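PDB 3AQ1: thermosome subunit from Methanococcoides burtonii, which probably acts as an ATP-dependent group II chaperonin that binds unfolded proteins and assists their folding, and is seen here as an open-state monomer. Local coordinates for residues I190-C195 / R274-T279; I94-D99 / G356-G361; I151-R156 / V325-G330. All blocks are in the same frame, centred on the assembly; numbering follows the deposited sequence.

In the fold
The three contacts are spread along an elongated chain and nest one inside another: contact 2 closes the longest loop, contact 3 lies within it, and contact 1 within contact 3. By family topology they probably fall in the equatorial-intermediate junction (contact 2), the intermediate domain (contact 3) and the apical domain (contact 1). Helix 332-355 joins contacts 2 and 3, starting just after the strand of contact 3 and ending just before Gly356 of contact 2; their centres are 27 Å apart. Contacts 1 and 3 have centres 22 Å apart and touch where the Arg274 guanidinium packs against Ile151 and Lys152. Contacts 1 and 2, 37 Å apart between centres, sit on opposite sides of the chain's centre.

Contact 1: I190-C195 / R274-T279; sequences ILLLSC and RLSKVT
Leu192 and Ile190, alternate residues of strand 184-193, pack onto one side of helix 269-279. Leu192 carries the larger share: CD1 lies on the backbone of Ser276, 3.4 Å from its N, and also borders Leu275 CB, which Leu192 CD2 meets at 3.8 Å. Its chi1 of -51° sets CG beside the backbone N, anti to the carbonyl carbon. The Leu192 and Leu275 side chains cross obliquely. Ile190 reaches over with the tip of its longer branch, CD1, which touches Thr279 CG2 at 3.5 Å; the two side chains cross at about a right angle. No hydrogen bond links the segments.

What positions the threonine methyl is a bond back into the helix. Thr279 OG1 donates to Leu275 O over 2.7 Å from above the carbonyl plane, and Thr279 N reaches the same oxygen from the opposite face. OG1 is also bonded to Ala281 N, while Ser276 OG pairs with Ala281 O, tying down the turn after the helix.

Strand 241-244 runs parallel beside strand 184-193, and its Phe243 touches Ile190, Leu192 and Leu275. On the helix side, Leu275 also meets Leu170 of strand 169-172 and Val314 of strand 310-317.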
ATOM      1  N   ILE A 190     -12.684 -26.005  -7.303  1.00 46.05           N
ATOM      2  CA  ILE A 190     -12.609 -24.964  -8.317  1.00 39.08           C
ATOM      3  C   ILE A 190     -11.513 -25.205  -9.335  1.00 41.57           C
ATOM      4  O   ILE A 190     -10.358 -25.471  -8.981  1.00 40.44           O
ATOM      5  CB  ILE A 190     -12.380 -23.615  -7.655  1.00 35.26           C
ATOM      6  CG1 ILE A 190     -13.576 -23.282  -6.769  1.00 36.76           C
ATOM      7  CG2 ILE A 190     -12.121 -22.544  -8.708  1.00 37.58           C
ATOM      8  CD1 ILE A 190     -13.263 -22.323  -5.681  1.00 47.25           C
ATOM      9  N   LEU A 191     -11.895 -25.103 -10.603  1.00 35.74           N
ATOM     10  CA  LEU A 191     -10.963 -25.239 -11.715  1.00 43.22           C
ATOM     11  C   LEU A 191     -10.808 -23.881 -12.411  1.00 46.91           C
ATOM     12  O   LEU A 191     -11.801 -23.250 -12.758  1.00 48.23           O
ATOM     13  CB  LEU A 191     -11.481 -26.303 -12.698  1.00 37.89           C
ATOM     14  CG  LEU A 191     -10.678 -26.625 -13.959  1.00 41.43           C
ATOM     15  CD1 LEU A 191      -9.421 -27.399 -13.616  1.00 38.90           C
ATOM     16  CD2 LEU A 191     -11.518 -27.403 -14.962  1.00 37.56           C
ATOM     17  N   LEU A 192      -9.575 -23.418 -12.593  1.00 43.35           N
ATOM     18  CA  LEU A 192      -9.336 -22.160 -13.313  1.00 41.26           C
ATOM     19  C   LEU A 192      -8.770 -22.432 -14.704  1.00 42.99           C
ATOM     20  O   LEU A 192      -7.762 -23.120 -14.834  1.00 52.63           O
ATOM     21  CB  LEU A 192      -8.406 -21.230 -12.517  1.00 33.58           C
ATOM     22  CG  LEU A 192      -8.873 -21.047 -11.068  1.00 37.89           C
ATOM     23  CD1 LEU A 192      -7.884 -20.261 -10.234  1.00 46.90           C
ATOM     24  CD2 LEU A 192     -10.216 -20.394 -11.045  1.00 35.34           C
ATOM     25  N   LEU A 193      -9.434 -21.916 -15.739  1.00 38.66           N
ATOM     26  CA  LEU A 193      -8.961 -22.070 -17.116  1.00 45.61           C
ATOM     27  C   LEU A 193      -8.610 -20.729 -17.723  1.00 50.99           C
ATOM     28  O   LEU A 193      -9.423 -19.815 -17.724  1.00 54.13           O
ATOM     29  CB  LEU A 193     -10.028 -22.730 -17.998  1.00 48.15           C
ATOM     30  CG  LEU A 193     -10.623 -24.079 -17.558  1.00 45.17           C
ATOM     31  CD1 LEU A 193     -11.583 -24.640 -18.602  1.00 42.38           C
ATOM     32  CD2 LEU A 193      -9.535 -25.074 -17.266  1.00 39.12           C
ATOM     33  N   SER A 194      -7.401 -20.606 -18.249  1.00 61.42           N
ATOM     34  CA  SER A 194      -7.038 -19.428 -19.036  1.00 57.61           C
ATOM     35  C   SER A 194      -7.263 -19.751 -20.511  1.00 58.57           C
ATOM     36  O   SER A 194      -7.305 -18.866 -21.356  1.00 68.28           O
ATOM     37  CB  SER A 194      -5.583 -19.035 -18.797  1.00 51.55           C
ATOM     38  OG  SER A 194      -4.710 -20.051 -19.274  1.00 58.77           O
ATOM     39  N   CYS A 195      -7.418 -21.032 -20.816  1.00 52.91           N
ATOM     40  CA  CYS A 195      -7.730 -21.439 -22.171  1.00 53.14           C
ATOM     41  C   CYS A 195      -9.232 -21.465 -22.403  1.00 55.90           C
ATOM     42  O   CYS A 195     -10.007 -21.645 -21.465  1.00 50.46           O
ATOM     43  CB  CYS A 195      -7.123 -22.811 -22.479  1.00 42.50           C
ATOM     44  SG  CYS A 195      -7.750 -24.163 -21.511  1.00 60.00           S
ATOM     45  N   ARG A 274      -6.661 -13.614  -8.740  1.00 43.01           N
ATOM     46  CA  ARG A 274      -7.177 -13.584  -7.383  1.00 54.08           C
ATOM     47  C   ARG A 274      -7.783 -14.947  -6.976  1.00 52.36           C
ATOM     48  O   ARG A 274      -7.536 -15.430  -5.871  1.00 44.66           O
ATOM     49  CB  ARG A 274      -8.197 -12.455  -7.213  1.00 47.79           C
ATOM     50  CG  ARG A 274      -7.660 -11.062  -7.358  1.00 46.45           C
ATOM     51  CD  ARG A 274      -8.672 -10.063  -6.755  1.00 50.78           C
ATOM     52  NE  ARG A 274      -8.596  -8.744  -7.374  1.00 49.50           N
ATOM     53  CZ  ARG A 274      -7.936  -7.710  -6.854  1.00 74.96           C
ATOM     54  NH1 ARG A 274      -7.311  -7.837  -5.680  1.00 68.89           N
ATOM     55  NH2 ARG A 274      -7.908  -6.545  -7.506  1.00 80.59           N
ATOM     56  N   LEU A 275      -8.567 -15.558  -7.864  1.00 46.52           N
ATOM     57  CA  LEU A 275      -9.120 -16.887  -7.594  1.00 49.89           C
ATOM     58  C   LEU A 275      -8.004 -17.876  -7.270  1.00 50.57           C
ATOM     59  O   LEU A 275      -8.112 -18.664  -6.326  1.00 48.94           O
ATOM     60  CB  LEU A 275      -9.976 -17.397  -8.758  1.00 33.91           C
ATOM     61  CG  LEU A 275     -11.335 -16.718  -8.874  1.00 38.72           C
ATOM     62  CD1 LEU A 275     -11.861 -16.793 -10.295  1.00 36.37           C
ATOM     63  CD2 LEU A 275     -12.317 -17.275  -7.860  1.00 26.32           C
ATOM     64  N   SER A 276      -6.926 -17.811  -8.043  1.00 40.92           N
ATOM     65  CA  SER A 276      -5.802 -18.700  -7.832  1.00 46.25           C
ATOM     66  C   SER A 276      -5.232 -18.569  -6.419  1.00 54.06           C
ATOM     67  O   SER A 276      -4.988 -19.569  -5.751  1.00 60.95           O
ATOM     68  CB  SER A 276      -4.721 -18.449  -8.879  1.00 51.35           C
ATOM     69  OG  SER A 276      -3.752 -19.481  -8.848  1.00 54.71           O
ATOM     70  N   LYS A 277      -5.037 -17.340  -5.954  1.00 52.83           N
ATOM     71  CA  LYS A 277      -4.421 -17.131  -4.646  1.00 60.56           C
ATOM     72  C   LYS A 277      -5.328 -17.506  -3.478  1.00 59.54           C
ATOM     73  O   LYS A 277      -4.885 -18.203  -2.558  1.00 63.95           O
ATOM     74  CB  LYS A 277      -3.892 -15.699  -4.479  1.00 72.64           C
ATOM     75  CG  LYS A 277      -2.711 -15.351  -5.379  1.00 92.42           C
ATOM     76  CD  LYS A 277      -2.595 -13.833  -5.561  1.00106.99           C
ATOM     77  CE  LYS A 277      -1.636 -13.458  -6.691  1.00108.08           C
ATOM     78  NZ  LYS A 277      -1.850 -12.054  -7.156  1.00103.42           N
ATOM     79  N   VAL A 278      -6.583 -17.053  -3.499  1.00 54.90           N
ATOM     80  CA  VAL A 278      -7.498 -17.389  -2.399  1.00 62.93           C
ATOM     81  C   VAL A 278      -7.983 -18.842  -2.374  1.00 58.40           C
ATOM     82  O   VAL A 278      -8.250 -19.351  -1.297  1.00 58.41           O
ATOM     83  CB  VAL A 278      -8.725 -16.433  -2.255  1.00 47.58           C
ATOM     84  CG1 VAL A 278      -8.281 -15.021  -2.032  1.00 53.78           C
ATOM     85  CG2 VAL A 278      -9.649 -16.530  -3.446  1.00 46.74           C
ATOM     86  N   THR A 279      -8.087 -19.506  -3.530  1.00 53.19           N
ATOM     87  CA  THR A 279      -8.611 -20.877  -3.564  1.00 46.23           C
ATOM     88  C   THR A 279      -7.571 -21.967  -3.667  1.00 53.34           C
ATOM     89  O   THR A 279      -7.874 -23.116  -3.374  1.00 68.80           O
ATOM     90  CB  THR A 279      -9.571 -21.138  -4.735  1.00 37.64           C
ATOM     91  OG1 THR A 279      -8.828 -21.197  -5.954  1.00 40.45           O
ATOM     92  CG2 THR A 279     -10.650 -20.088  -4.818  1.00 31.15           C
TER

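Contact 2: I94-D99 / G356-G361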
ATOM      1  N   ILE A  94       6.482   7.954  16.352  1.00 57.27           N
ATOM      2  CA  ILE A  94       5.251   7.703  17.088  1.00 48.58           C
ATOM      3  C   ILE A  94       4.806   6.297  16.762  1.00 54.04           C
ATOM      4  O   ILE A  94       4.734   5.933  15.594  1.00 63.69           O
ATOM      5  CB  ILE A  94       4.157   8.671  16.640  1.00 48.25           C
ATOM      6  CG1 ILE A  94       4.647  10.119  16.780  1.00 46.19           C
ATOM      7  CG2 ILE A  94       2.862   8.408  17.392  1.00 45.55           C
ATOM      8  CD1 ILE A  94       3.586  11.155  16.553  1.00 57.73           C
ATOM      9  N   ALA A  95       4.523   5.504  17.790  1.00 60.13           N
ATOM     10  CA  ALA A  95       4.172   4.092  17.597  1.00 66.76           C
ATOM     11  C   ALA A  95       2.708   3.904  17.250  1.00 70.66           C
ATOM     12  O   ALA A  95       1.819   4.520  17.854  1.00 74.10           O
ATOM     13  CB  ALA A  95       4.539   3.249  18.827  1.00 48.88           C
ATOM     14  N   ILE A  96       2.468   3.042  16.270  1.00 68.20           N
ATOM     15  CA  ILE A  96       1.120   2.771  15.810  1.00 69.07           C
ATOM     16  C   ILE A  96       0.866   1.276  15.806  1.00 67.84           C
ATOM     17  O   ILE A  96       1.530   0.531  15.096  1.00 56.27           O
ATOM     18  CB  ILE A  96       0.887   3.346  14.404  1.00 59.08           C
ATOM     19  CG1 ILE A  96       1.188   4.835  14.413  1.00 58.23           C
ATOM     20  CG2 ILE A  96      -0.558   3.115  13.957  1.00 50.33           C
ATOM     21  CD1 ILE A  96       0.188   5.630  15.238  1.00 67.76           C
ATOM     22  N   SER A  97      -0.096   0.851  16.617  1.00 58.17           N
ATOM     23  CA  SER A  97      -0.491  -0.547  16.697  1.00 61.40           C
ATOM     24  C   SER A  97      -1.722  -0.779  15.836  1.00 64.53           C
ATOM     25  O   SER A  97      -2.538   0.129  15.664  1.00 61.35           O
ATOM     26  CB  SER A  97      -0.796  -0.912  18.150  1.00 65.71           C
ATOM     27  OG  SER A  97      -1.780  -1.934  18.235  1.00 75.59           O
ATOM     28  N   PRO A  98      -1.869  -2.002  15.300  1.00 66.79           N
ATOM     29  CA  PRO A  98      -3.076  -2.378  14.554  1.00 60.24           C
ATOM     30  C   PRO A  98      -4.288  -2.166  15.429  1.00 62.17           C
ATOM     31  O   PRO A  98      -5.413  -2.309  14.964  1.00 68.73           O
ATOM     32  CB  PRO A  98      -2.896  -3.879  14.317  1.00 60.95           C
ATOM     33  CG  PRO A  98      -1.447  -4.124  14.444  1.00 64.99           C
ATOM     34  CD  PRO A  98      -0.941  -3.134  15.456  1.00 68.60           C
ATOM     35  N   ASP A  99      -4.042  -1.828  16.692  1.00 64.27           N
ATOM     36  CA  ASP A  99      -5.098  -1.650  17.672  1.00 73.79           C
ATOM     37  C   ASP A  99      -5.443  -0.204  17.914  1.00 79.06           C
ATOM     38  O   ASP A  99      -6.581   0.103  18.255  1.00 87.57           O
ATOM     39  CB  ASP A  99      -4.709  -2.297  18.999  1.00 84.46           C
ATOM     40  CG  ASP A  99      -4.932  -3.795  19.002  1.00 92.85           C
ATOM     41  OD1 ASP A  99      -5.760  -4.296  18.198  1.00 82.90           O
ATOM     42  OD2 ASP A  99      -4.278  -4.470  19.818  1.00102.16           O
ATOM     43  N   GLY A 356       5.077  -0.067  12.043  1.00 58.61           N
ATOM     44  CA  GLY A 356       4.795   0.033  13.466  1.00 52.90           C
ATOM     45  C   GLY A 356       5.043   1.435  13.998  1.00 65.98           C
ATOM     46  O   GLY A 356       4.852   1.706  15.188  1.00 67.27           O
ATOM     47  N   LYS A 357       5.477   2.331  13.109  1.00 58.90           N
ATOM     48  CA  LYS A 357       5.850   3.685  13.486  1.00 54.29           C
ATOM     49  C   LYS A 357       5.545   4.662  12.361  1.00 58.74           C
ATOM     50  O   LYS A 357       5.584   4.301  11.180  1.00 69.16           O
ATOM     51  CB  LYS A 357       7.336   3.744  13.854  1.00 59.64           C
ATOM     52  CG  LYS A 357       7.867   2.435  14.458  1.00 69.58           C
ATOM     53  CD  LYS A 357       8.993   2.653  15.458  1.00 78.63           C
ATOM     54  CE  LYS A 357       9.745   1.361  15.744  1.00 85.08           C
ATOM     55  NZ  LYS A 357      10.519   0.895  14.553  1.00 86.28           N
ATOM     56  N   VAL A 358       5.210   5.895  12.731  1.00 50.35           N
ATOM     57  CA  VAL A 358       5.102   6.971  11.757  1.00 49.77           C
ATOM     58  C   VAL A 358       5.927   8.159  12.210  1.00 57.23           C
ATOM     59  O   VAL A 358       6.203   8.324  13.404  1.00 56.03           O
ATOM     60  CB  VAL A 358       3.667   7.459  11.573  1.00 46.11           C
ATOM     61  CG1 VAL A 358       2.756   6.304  11.287  1.00 47.32           C
ATOM     62  CG2 VAL A 358       3.215   8.198  12.811  1.00 53.52           C
ATOM     63  N   VAL A 359       6.315   8.975  11.234  1.00 60.33           N
ATOM     64  CA  VAL A 359       7.009  10.234  11.459  1.00 59.94           C
ATOM     65  C   VAL A 359       6.005  11.326  11.150  1.00 58.03           C
ATOM     66  O   VAL A 359       5.075  11.099  10.385  1.00 59.31           O
ATOM     67  CB  VAL A 359       8.190  10.386  10.482  1.00 61.01           C
ATOM     68  CG1 VAL A 359       8.896  11.699  10.696  1.00 67.82           C
ATOM     69  CG2 VAL A 359       9.158   9.248  10.650  1.00 66.35           C
ATOM     70  N   VAL A 360       6.162  12.504  11.739  1.00 55.07           N
ATOM     71  CA  VAL A 360       5.355  13.633  11.301  1.00 52.07           C
ATOM     72  C   VAL A 360       6.184  14.512  10.397  1.00 49.40           C
ATOM     73  O   VAL A 360       7.408  14.438  10.426  1.00 54.58           O
ATOM     74  CB  VAL A 360       4.803  14.440  12.462  1.00 51.01           C
ATOM     75  CG1 VAL A 360       3.577  13.742  13.003  1.00 44.49           C
ATOM     76  CG2 VAL A 360       5.870  14.612  13.537  1.00 51.60           C
ATOM     77  N   GLY A 361       5.511  15.346   9.605  1.00 47.87           N
ATOM     78  CA  GLY A 361       6.156  16.054   8.513  1.00 48.05           C
ATOM     79  C   GLY A 361       6.512  17.500   8.794  1.00 55.08           C
ATOM     80  O   GLY A 361       6.763  17.877   9.940  1.00 60.42           O
TER
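A short antiparallel ladder pairs Ile94 with Val358 and Ala95 with Lys357, placing strand 94-95 at one edge of a three-stranded sheet whose central strand is 357-360. Ile94 and Val358 form the hydrogen-bonded pair: Ile94 N gives to Val358 O at 3.0 Å, and Val358 N returns a bond of 2.9 Å to Ile94 O. Ala95 and Lys357 are the non-hydrogen-bonded pair next to it. One step further, Ile96 N donates to Gly356 O over 2.9 Å, with the donor 53° out of the carbonyl plane, although the N-H itself points almost straight at the oxygen. Gly356 has positive phi, at the point where the chain leaves helix 332-355 and enters the strand.

Between the side chains the contacts are apolar. Val358 chi1 of -52° sets CG1 beside the backbone N, where it meets Ile96 CG1 at 3.8 Å; Val358 CG2 meets Ile94 CB at 4.0 Å. Ile107 of helix 101-109 touches both Ile96 and Val358, and Val352 of helix 332-355 does the same.

The backbone bonds therefore fix the register, while aliphatic groups pack on the Ile94-Val358 face; Lys357, on the other, is presumably neutralised at least in part by its NZ salt bridge to Glu90.

Contact 3: I151-R156 / V325-G330; sequences IKIEKR and VLLHGG
Arg156 and His328 meet near the end of a parallel strand pair, their side chains side by side and pointing the same way. Starting from the backbone, Arg156 CB sits over one face of the imidazole, 3.7 Å from the ring centroid and 29° off its normal, a CH-pi contact displaced toward the NE2-CD2 side of the ring. CG, placed anti to the carbonyl carbon by chi1 of -51°, borders two neighbours, 4.0 Å from His328 NE2 and 4.1 Å from Leu326 CB. CD is still near NE2, but the chain bends at chi2 and chi3, and the guanidinium plane stands nearly perpendicular (85°) to the ring, so the two do not lie flat on each other. The arginine side chain also touches Val306 and Met311 of strand 310-317.

Leu326, on the same face, sets CD2 against Glu154 CB at 3.8 Å. Lys152 NZ bridges to Glu154 OE1 and is also held by Asp271 and by Val171 O.

On the other face, Ile153 CG2 lies alongside Leu327 CB at 4.2 Å, and helix 332-355 covers this side, Leu342 touching Ile153 and Leu346 touching Ile151.

The backbone follows the regular parallel pattern. Val325 gives its N-H to Lys152 O and takes one from Glu154 N; Leu327 N donates to Glu154 O, and Leu327 O accepts from Arg156 N. Strand 323-329 also pairs antiparallel with 165-167, Leu326 bonding to Glu165, and is the middle of a mixed three-stranded sheet, consistent with the intermediate domain of group II chaperonins, where segments entering and leaving the apical domain pair up.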
ATOM      1  N   ILE A 151      -6.884  -7.401  -0.616  1.00 56.38           N
ATOM      2  CA  ILE A 151      -8.067  -6.563  -0.762  1.00 43.51           C
ATOM      3  C   ILE A 151      -8.431  -6.285  -2.213  1.00 44.82           C
ATOM      4  O   ILE A 151      -7.619  -5.832  -2.994  1.00 60.83           O
ATOM      5  CB  ILE A 151      -7.962  -5.270   0.050  1.00 41.83           C
ATOM      6  CG1 ILE A 151      -7.865  -5.621   1.535  1.00 43.11           C
ATOM      7  CG2 ILE A 151      -9.165  -4.374  -0.214  1.00 26.53           C
ATOM      8  CD1 ILE A 151      -7.830  -4.442   2.456  1.00 43.27           C
ATOM      9  N   LYS A 152      -9.666  -6.595  -2.569  1.00 40.16           N
ATOM     10  CA  LYS A 152     -10.187  -6.234  -3.871  1.00 46.44           C
ATOM     11  C   LYS A 152     -11.310  -5.217  -3.687  1.00 48.43           C
ATOM     12  O   LYS A 152     -12.192  -5.395  -2.849  1.00 49.07           O
ATOM     13  CB  LYS A 152     -10.716  -7.459  -4.620  1.00 45.75           C
ATOM     14  CG  LYS A 152     -11.541  -7.063  -5.833  1.00 49.47           C
ATOM     15  CD  LYS A 152     -12.207  -8.231  -6.520  1.00 54.65           C
ATOM     16  CE  LYS A 152     -13.183  -7.711  -7.554  1.00 40.90           C
ATOM     17  NZ  LYS A 152     -13.423  -8.697  -8.632  1.00 47.40           N
ATOM     18  N   ILE A 153     -11.273  -4.142  -4.462  1.00 36.99           N
ATOM     19  CA  ILE A 153     -12.352  -3.176  -4.409  1.00 35.95           C
ATOM     20  C   ILE A 153     -13.226  -3.362  -5.623  1.00 40.32           C
ATOM     21  O   ILE A 153     -12.750  -3.382  -6.744  1.00 61.40           O
ATOM     22  CB  ILE A 153     -11.843  -1.728  -4.342  1.00 37.94           C
ATOM     23  CG1 ILE A 153     -10.795  -1.591  -3.234  1.00 38.11           C
ATOM     24  CG2 ILE A 153     -12.984  -0.818  -4.054  1.00 31.95           C
ATOM     25  CD1 ILE A 153     -10.442  -0.155  -2.869  1.00 30.68           C
ATOM     26  N   GLU A 154     -14.511  -3.550  -5.379  1.00 46.22           N
ATOM     27  CA  GLU A 154     -15.494  -3.726  -6.438  1.00 46.55           C
ATOM     28  C   GLU A 154     -16.511  -2.619  -6.215  1.00 55.79           C
ATOM     29  O   GLU A 154     -17.187  -2.579  -5.180  1.00 55.32           O
ATOM     30  CB  GLU A 154     -16.161  -5.104  -6.347  1.00 38.27           C
ATOM     31  CG  GLU A 154     -17.243  -5.345  -7.384  1.00 57.66           C
ATOM     32  CD  GLU A 154     -16.654  -5.612  -8.751  1.00 58.47           C
ATOM     33  OE1 GLU A 154     -15.501  -6.093  -8.789  1.00 52.08           O
ATOM     34  OE2 GLU A 154     -17.329  -5.330  -9.774  1.00 56.76           O
ATOM     35  N   LYS A 155     -16.598  -1.692  -7.157  1.00 58.36           N
ATOM     36  CA  LYS A 155     -17.426  -0.521  -6.915  1.00 60.95           C
ATOM     37  C   LYS A 155     -18.868  -0.723  -7.357  1.00 62.11           C
ATOM     38  O   LYS A 155     -19.148  -1.061  -8.506  1.00 71.11           O
ATOM     39  CB  LYS A 155     -16.795   0.758  -7.494  1.00 59.10           C
ATOM     40  CG  LYS A 155     -16.417   0.691  -8.946  1.00 62.77           C
ATOM     41  CD  LYS A 155     -15.187   1.536  -9.251  1.00 59.77           C
ATOM     42  CE  LYS A 155     -14.860   1.436 -10.739  1.00 72.81           C
ATOM     43  NZ  LYS A 155     -13.542   2.030 -11.067  1.00 83.30           N
ATOM     44  N   ARG A 156     -19.774  -0.546  -6.406  1.00 52.91           N
ATOM     45  CA  ARG A 156     -21.197  -0.640  -6.665  1.00 61.57           C
ATOM     46  C   ARG A 156     -21.862   0.758  -6.638  1.00 68.32           C
ATOM     47  O   ARG A 156     -22.094   1.337  -5.569  1.00 61.48           O
ATOM     48  CB  ARG A 156     -21.837  -1.556  -5.624  1.00 58.68           C
ATOM     49  CG  ARG A 156     -21.154  -2.900  -5.465  1.00 63.54           C
ATOM     50  CD  ARG A 156     -22.174  -4.040  -5.488  1.00 81.02           C
ATOM     51  NE  ARG A 156     -22.822  -4.168  -6.793  1.00 92.30           N
ATOM     52  CZ  ARG A 156     -22.165  -4.256  -7.950  1.00 98.95           C
ATOM     53  NH1 ARG A 156     -20.835  -4.227  -7.977  1.00100.09           N
ATOM     54  NH2 ARG A 156     -22.838  -4.372  -9.084  1.00100.12           N
ATOM     55  N   VAL A 325     -14.123  -5.393  -0.688  1.00 45.33           N
ATOM     56  CA  VAL A 325     -14.969  -4.281  -0.300  1.00 42.28           C
ATOM     57  C   VAL A 325     -15.936  -4.024  -1.442  1.00 47.30           C
ATOM     58  O   VAL A 325     -15.509  -3.632  -2.527  1.00 46.86           O
ATOM     59  CB  VAL A 325     -14.159  -2.980  -0.115  1.00 38.62           C
ATOM     60  CG1 VAL A 325     -15.086  -1.859   0.275  1.00 41.69           C
ATOM     61  CG2 VAL A 325     -13.048  -3.140   0.915  1.00 31.17           C
ATOM     62  N   LEU A 326     -17.224  -4.264  -1.222  1.00 38.16           N
ATOM     63  CA  LEU A 326     -18.218  -3.730  -2.136  1.00 41.60           C
ATOM     64  C   LEU A 326     -18.442  -2.273  -1.749  1.00 56.35           C
ATOM     65  O   LEU A 326     -19.144  -1.978  -0.782  1.00 62.26           O
ATOM     66  CB  LEU A 326     -19.523  -4.513  -2.052  1.00 39.46           C
ATOM     67  CG  LEU A 326     -19.401  -5.994  -2.379  1.00 42.60           C
ATOM     68  CD1 LEU A 326     -20.752  -6.658  -2.290  1.00 47.02           C
ATOM     69  CD2 LEU A 326     -18.809  -6.154  -3.765  1.00 42.24           C
ATOM     70  N   LEU A 327     -17.818  -1.366  -2.497  1.00 58.83           N
ATOM     71  CA  LEU A 327     -17.868   0.067  -2.204  1.00 52.06           C
ATOM     72  C   LEU A 327     -19.088   0.743  -2.823  1.00 52.00           C
ATOM     73  O   LEU A 327     -19.276   0.690  -4.042  1.00 49.46           O
ATOM     74  CB  LEU A 327     -16.598   0.743  -2.722  1.00 47.04           C
ATOM     75  CG  LEU A 327     -16.403   2.232  -2.444  1.00 41.45           C
ATOM     76  CD1 LEU A 327     -16.442   2.486  -0.950  1.00 39.92           C
ATOM     77  CD2 LEU A 327     -15.078   2.689  -3.036  1.00 36.36           C
ATOM     78  N   HIS A 328     -19.910   1.374  -1.984  1.00 48.17           N
ATOM     79  CA  HIS A 328     -21.074   2.131  -2.461  1.00 52.27           C
ATOM     80  C   HIS A 328     -20.899   3.658  -2.377  1.00 62.08           C
ATOM     81  O   HIS A 328     -20.249   4.176  -1.468  1.00 60.83           O
ATOM     82  CB  HIS A 328     -22.328   1.724  -1.691  1.00 59.24           C
ATOM     83  CG  HIS A 328     -22.850   0.373  -2.058  1.00 65.04           C
ATOM     84  ND1 HIS A 328     -22.489  -0.771  -1.384  1.00 68.15           N
ATOM     85  CD2 HIS A 328     -23.701  -0.019  -3.036  1.00 65.54           C
ATOM     86  CE1 HIS A 328     -23.094  -1.813  -1.933  1.00 70.99           C
ATOM     87  NE2 HIS A 328     -23.831  -1.383  -2.939  1.00 57.32           N
ATOM     88  N   GLY A 329     -21.492   4.365  -3.336  1.00 68.66           N
ATOM     89  CA  GLY A 329     -21.508   5.820  -3.356  1.00 68.98           C
ATOM     90  C   GLY A 329     -22.814   6.320  -3.953  1.00 70.68           C
ATOM     91  O   GLY A 329     -23.581   5.522  -4.490  1.00 61.18           O
ATOM     92  N   GLY A 330     -23.078   7.624  -3.870  1.00 68.99           N
ATOM     93  CA  GLY A 330     -24.320   8.157  -4.403  1.00 58.93           C
ATOM     94  C   GLY A 330     -24.513   7.859  -5.883  1.00 61.65           C
ATOM     95  O   GLY A 330     -25.592   7.436  -6.312  1.00 59.07           O
TER